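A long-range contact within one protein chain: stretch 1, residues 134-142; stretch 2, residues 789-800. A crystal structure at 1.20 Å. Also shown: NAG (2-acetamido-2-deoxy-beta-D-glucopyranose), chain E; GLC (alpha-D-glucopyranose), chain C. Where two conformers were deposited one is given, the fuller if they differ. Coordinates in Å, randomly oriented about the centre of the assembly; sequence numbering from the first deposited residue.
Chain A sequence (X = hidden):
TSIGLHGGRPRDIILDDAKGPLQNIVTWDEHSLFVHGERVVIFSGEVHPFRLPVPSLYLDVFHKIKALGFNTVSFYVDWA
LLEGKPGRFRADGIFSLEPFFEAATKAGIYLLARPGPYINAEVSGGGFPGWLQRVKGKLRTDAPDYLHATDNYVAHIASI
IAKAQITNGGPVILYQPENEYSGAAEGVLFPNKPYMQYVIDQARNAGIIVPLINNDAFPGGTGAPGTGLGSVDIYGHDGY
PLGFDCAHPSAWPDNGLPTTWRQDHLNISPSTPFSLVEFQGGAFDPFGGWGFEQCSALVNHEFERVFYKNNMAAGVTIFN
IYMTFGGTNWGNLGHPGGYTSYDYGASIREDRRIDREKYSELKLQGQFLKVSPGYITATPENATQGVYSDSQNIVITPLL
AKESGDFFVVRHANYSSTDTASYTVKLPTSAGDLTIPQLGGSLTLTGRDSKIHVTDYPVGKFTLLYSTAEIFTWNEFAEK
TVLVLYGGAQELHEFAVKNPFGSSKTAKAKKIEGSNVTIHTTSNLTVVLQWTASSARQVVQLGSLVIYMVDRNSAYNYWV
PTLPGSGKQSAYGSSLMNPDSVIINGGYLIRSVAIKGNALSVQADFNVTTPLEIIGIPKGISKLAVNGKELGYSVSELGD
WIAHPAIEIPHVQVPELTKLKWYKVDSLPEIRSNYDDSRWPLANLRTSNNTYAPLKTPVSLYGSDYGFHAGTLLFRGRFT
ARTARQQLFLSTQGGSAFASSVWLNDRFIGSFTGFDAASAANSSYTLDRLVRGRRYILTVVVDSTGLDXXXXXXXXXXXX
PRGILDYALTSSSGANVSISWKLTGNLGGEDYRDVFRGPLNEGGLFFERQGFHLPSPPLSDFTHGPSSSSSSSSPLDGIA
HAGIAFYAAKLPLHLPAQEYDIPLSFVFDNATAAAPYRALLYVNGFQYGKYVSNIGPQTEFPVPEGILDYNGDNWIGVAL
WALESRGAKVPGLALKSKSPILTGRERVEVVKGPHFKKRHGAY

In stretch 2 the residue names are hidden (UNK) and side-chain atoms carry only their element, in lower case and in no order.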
# COMPACT_ATOMS: atom_id res chain seq x y z
N ARG A 134 1.09 13.39 25.80
CA ARG A 134 1.27 13.66 27.20
C ARG A 134 2.70 13.35 27.67
O ARG A 134 3.00 13.40 28.86
CB ARG A 134 0.30 12.81 28.02
CG ARG A 134 -1.15 13.13 27.61
CD ARG A 134 -2.12 12.61 28.66
NE ARG A 134 -2.01 11.20 29.03
CZ ARG A 134 -2.70 10.21 28.44
NH1 ARG A 134 -3.55 10.48 27.43
NH2 ARG A 134 -2.58 8.94 28.84
N VAL A 135 3.61 13.03 26.75
CA VAL A 135 5.03 12.82 27.09
C VAL A 135 5.76 14.10 26.82
O VAL A 135 5.77 14.59 25.70
CB VAL A 135 5.56 11.65 26.24
CG1 VAL A 135 7.07 11.53 26.42
CG2 VAL A 135 4.88 10.36 26.64
N LYS A 136 6.40 14.65 27.87
CA LYS A 136 7.03 15.97 27.69
C LYS A 136 8.21 15.96 26.77
O LYS A 136 8.43 16.94 26.04
CB LYS A 136 7.46 16.49 29.07
CG LYS A 136 6.27 16.71 30.02
CD LYS A 136 6.72 17.24 31.41
CE LYS A 136 5.61 17.11 32.46
NZ LYS A 136 5.98 17.19 33.90
N GLY A 137 9.03 14.91 26.83
CA GLY A 137 10.28 14.94 26.07
C GLY A 137 10.07 14.89 24.57
O GLY A 137 9.01 14.50 24.06
N LYS A 138 11.15 15.25 23.86
CA LYS A 138 11.06 15.23 22.41
C LYS A 138 11.01 13.80 21.85
O LYS A 138 11.80 12.91 22.21
CB LYS A 138 12.27 15.95 21.79
CG LYS A 138 12.37 17.41 22.20
CD LYS A 138 11.40 18.28 21.43
CE LYS A 138 11.62 19.76 21.72
NZ LYS A 138 13.05 20.09 21.97
N LEU A 139 10.06 13.61 20.93
CA LEU A 139 9.86 12.29 20.36
C LEU A 139 11.00 11.93 19.43
O LEU A 139 11.60 12.82 18.78
CB LEU A 139 8.52 12.23 19.60
CG LEU A 139 7.32 12.75 20.41
CD1 LEU A 139 6.06 12.77 19.57
CD2 LEU A 139 7.11 12.00 21.72
N ARG A 140 11.33 10.63 19.34
CA ARG A 140 12.39 10.12 18.47
C ARG A 140 13.73 10.70 18.90
O ARG A 140 14.62 10.90 18.08
CB ARG A 140 12.17 10.42 16.97
CG ARG A 140 10.80 9.85 16.51
CD ARG A 140 10.50 10.22 15.07
NE ARG A 140 11.44 9.47 14.18
CZ ARG A 140 11.65 9.84 12.91
NH1 ARG A 140 11.03 10.92 12.40
NH2 ARG A 140 12.50 9.13 12.19
N THR A 141 13.89 10.89 20.21
CA THR A 141 15.20 11.21 20.80
C THR A 141 15.43 10.30 22.00
O THR A 141 14.52 9.54 22.37
CB THR A 141 15.29 12.66 21.27
OG1 THR A 141 14.52 12.84 22.47
CG2 THR A 141 14.82 13.64 20.20
N ASP A 142 16.60 10.43 22.62
CA ASP A 142 16.76 9.59 23.84
C ASP A 142 16.22 10.26 25.10
O ASP A 142 16.61 9.79 26.18
CB ASP A 142 18.19 9.09 23.99
CG ASP A 142 19.22 10.20 23.95
OD1 ASP A 142 18.91 11.32 23.54
OD2 ASP A 142 20.36 9.85 24.37
N UNK A 789 1.80 13.40 11.54
CA UNK A 789 3.07 12.73 11.56
C UNK A 789 4.15 13.54 12.28
O UNK A 789 3.94 14.69 12.72
c UNK A 789 2.94 11.15 8.01
c UNK A 789 3.51 12.43 10.08
c UNK A 789 2.66 11.31 9.48
o UNK A 789 3.19 12.21 7.31
o UNK A 789 2.92 10.01 7.51
N UNK A 790 5.32 12.89 12.43
CA UNK A 790 6.44 13.46 13.18
C UNK A 790 7.72 13.15 12.43
O UNK A 790 8.69 12.58 12.95
n UNK A 790 8.50 13.80 15.63
c UNK A 790 6.47 12.86 14.60
o UNK A 790 6.48 14.49 16.32
c UNK A 790 7.16 13.78 15.58
N UNK A 791 7.74 13.58 11.15
CA UNK A 791 8.81 13.18 10.25
C UNK A 791 10.13 13.83 10.57
O UNK A 791 11.19 13.29 10.23
c UNK A 791 12.86 14.03 5.95
c UNK A 791 12.23 15.04 6.70
c UNK A 791 9.46 11.51 7.46
c UNK A 791 10.58 13.43 7.30
c UNK A 791 9.44 12.80 7.88
c UNK A 791 8.42 13.45 8.78
c UNK A 791 11.25 12.44 6.53
c UNK A 791 11.05 14.76 7.41
n UNK A 791 10.53 11.29 6.66
c UNK A 791 12.41 12.73 5.84
N UNK A 792 10.16 14.98 11.21
CA UNK A 792 11.43 15.68 11.50
C UNK A 792 11.67 15.53 13.01
O UNK A 792 10.99 16.11 13.85
c UNK A 792 11.34 17.14 11.16
c UNK A 792 12.62 17.89 11.48
o UNK A 792 11.07 17.25 9.73
N UNK A 793 12.66 14.75 13.37
CA UNK A 793 13.05 14.56 14.77
C UNK A 793 13.36 15.90 15.42
O UNK A 793 14.13 16.70 14.86
o UNK A 793 13.81 12.30 14.39
c UNK A 793 14.26 13.61 14.80
c UNK A 793 14.83 13.54 16.19
N UNK A 794 12.77 16.17 16.58
CA UNK A 794 13.07 17.41 17.29
C UNK A 794 11.97 18.45 17.05
O UNK A 794 11.97 19.44 17.76
N UNK A 795 11.11 18.19 16.08
CA UNK A 795 9.93 18.99 15.83
C UNK A 795 8.78 18.07 16.23
O UNK A 795 8.50 17.14 15.43
c UNK A 795 9.84 19.35 14.37
o UNK A 795 7.94 20.45 15.01
o UNK A 795 8.45 20.55 12.83
c UNK A 795 8.64 20.19 14.03
N UNK A 796 8.21 18.26 17.36
CA UNK A 796 7.19 17.34 17.90
C UNK A 796 5.84 17.54 17.24
O UNK A 796 4.82 17.67 17.93
o UNK A 796 8.79 15.93 19.79
o UNK A 796 8.17 17.12 21.51
c UNK A 796 7.11 17.59 19.42
c UNK A 796 8.09 16.82 20.28
N UNK A 797 5.82 17.57 15.90
CA UNK A 797 4.57 17.87 15.21
C UNK A 797 3.44 16.90 15.46
O UNK A 797 2.26 17.29 15.34
c UNK A 797 4.84 17.93 13.69
o UNK A 797 5.50 16.75 13.26
N UNK A 798 3.74 15.66 15.85
CA UNK A 798 2.62 14.73 16.19
C UNK A 798 1.86 15.22 17.41
O UNK A 798 0.71 14.82 17.62
c UNK A 798 0.86 11.44 19.16
c UNK A 798 3.23 13.33 16.37
c UNK A 798 2.23 12.33 16.95
s UNK A 798 2.43 12.26 18.77
N UNK A 799 2.49 16.09 18.23
CA UNK A 799 1.81 16.58 19.43
C UNK A 799 0.83 17.70 19.12
O UNK A 799 0.24 18.22 20.08
n UNK A 799 6.65 15.89 23.44
c UNK A 799 3.74 15.91 20.96
c UNK A 799 2.86 17.07 20.46
c UNK A 799 4.66 16.43 22.08
c UNK A 799 5.57 15.30 22.57
N UNK A 800 0.61 18.08 17.85
CA UNK A 800 -0.40 19.11 17.57
C UNK A 800 -1.75 18.67 18.14
O UNK A 800 -2.23 17.60 17.76
c UNK A 800 -0.52 19.34 16.09
C1 NAG E . 2.44 14.14 32.96
C2 NAG E . 1.55 12.91 33.17
C3 NAG E . 1.79 12.18 34.48
C4 NAG E . 3.28 11.92 34.75
C5 NAG E . 4.05 13.22 34.46
C6 NAG E . 5.55 13.01 34.71
C7 NAG E . -0.65 12.45 32.16
C8 NAG E . -2.12 12.63 32.46
N2 NAG E . 0.15 13.14 32.98
O3 NAG E . 1.08 10.96 34.56
O4 NAG E . 3.43 11.54 36.13
O5 NAG E . 3.79 13.64 33.10
O6 NAG E . 6.27 14.21 34.90
O7 NAG E . -0.32 11.47 31.47
C1 GLC C . 4.25 16.73 2.36
C2 GLC C . 5.58 16.12 1.98
C3 GLC C . 5.98 14.84 2.67
C4 GLC C . 5.49 14.77 4.11
C5 GLC C . 3.97 15.08 4.09
C6 GLC C . 3.33 14.61 5.33
O2 GLC C . 5.65 15.92 0.59
O3 GLC C . 7.39 14.75 2.64
O4 GLC C . 5.68 13.48 4.67
O5 GLC C . 3.79 16.41 3.67
O6 GLC C . 2.21 15.19 5.89
O HOH W 1 10.40 15.06 17.69

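Position 789 has three side-chain carbons, the third carrying two oxygens. It lies out of reach of stretch 1, and one of its oxygens is 3.1 Å from C6 of GLC. This is Glu789.

Position 790 has two carbons, the second carrying one oxygen and one nitrogen, which is an amide. The oxygen lies 3.7 Å from Leu139 CD1 and accepts a hydrogen bond from the backbone N of 798 at 3.0 Å. This is Asn790.

Position 791 has one carbon followed by fused five- and six-membered rings holding eight carbons and one nitrogen. Its CA-to-CB bond points away from stretch 1. This is Trp791. Its backbone O takes a weak hydrogen bond from Arg140 NH1 at 3.2 Å.

Position 792 has one carbon bearing one oxygen and one carbon. Its CA-to-CB bond points away, and its side chain touches nothing on stretch 1. Its backbone N lies 4.3 Å from Arg140 NH1. This is Thr792.

Position 793 has the same branched set. Its methyl carbon is 3.3 Å from Arg140 O, and its oxygen lies over one face of the Arg140 guanidinium. This is Thr793.

Position 794 has no side-chain atoms. With phi at 100°, a CB would jam against the carbonyl O of Thr793. This is Gly794, in the type II turn from Thr792 to 795.

Position 795 has two carbons, the second carrying two oxygens. Its CA-to-CB bond points away. This is Asp795.

Position 796 has the same atoms, but its CA-to-CB bond points toward stretch 1. One oxygen accepts a hydrogen bond from Leu139 N at 2.9 Å. This is Asp796, and that oxygen is OD1.

Position 797 has one carbon and one oxygen. The oxygen donates to Glu789 O at 2.6 Å. This is Ser797.

Position 798 has two carbons, a sulfur and a last carbon, unbranched. The sulfur packs on Leu139 CD1 at 3.8 Å. This is Met798.

Position 799 has four carbons in a row ending in nitrogen. The nitrogen donates to Val135 O and Gly137 O, each at 2.8 Å. This is Lys799.

Position 800 has one carbon and is out of reach: Ala800.

Lys799 NZ gathers two carbonyls of stretch 1 and forms a salt bridge with Asp796 OD2 at 2.7 Å. Asp796 OD1 holds Leu139 N, while the Leu139 side chain packs against Met798. Arg140 NH1 donates to Asn790 O at 2.9 Å. Water 1 links Leu139 O to Asn790 ND2, Gly794 N and Asp796 OD1.

Stretch 2 789-800: ENWTTGDDSMKA
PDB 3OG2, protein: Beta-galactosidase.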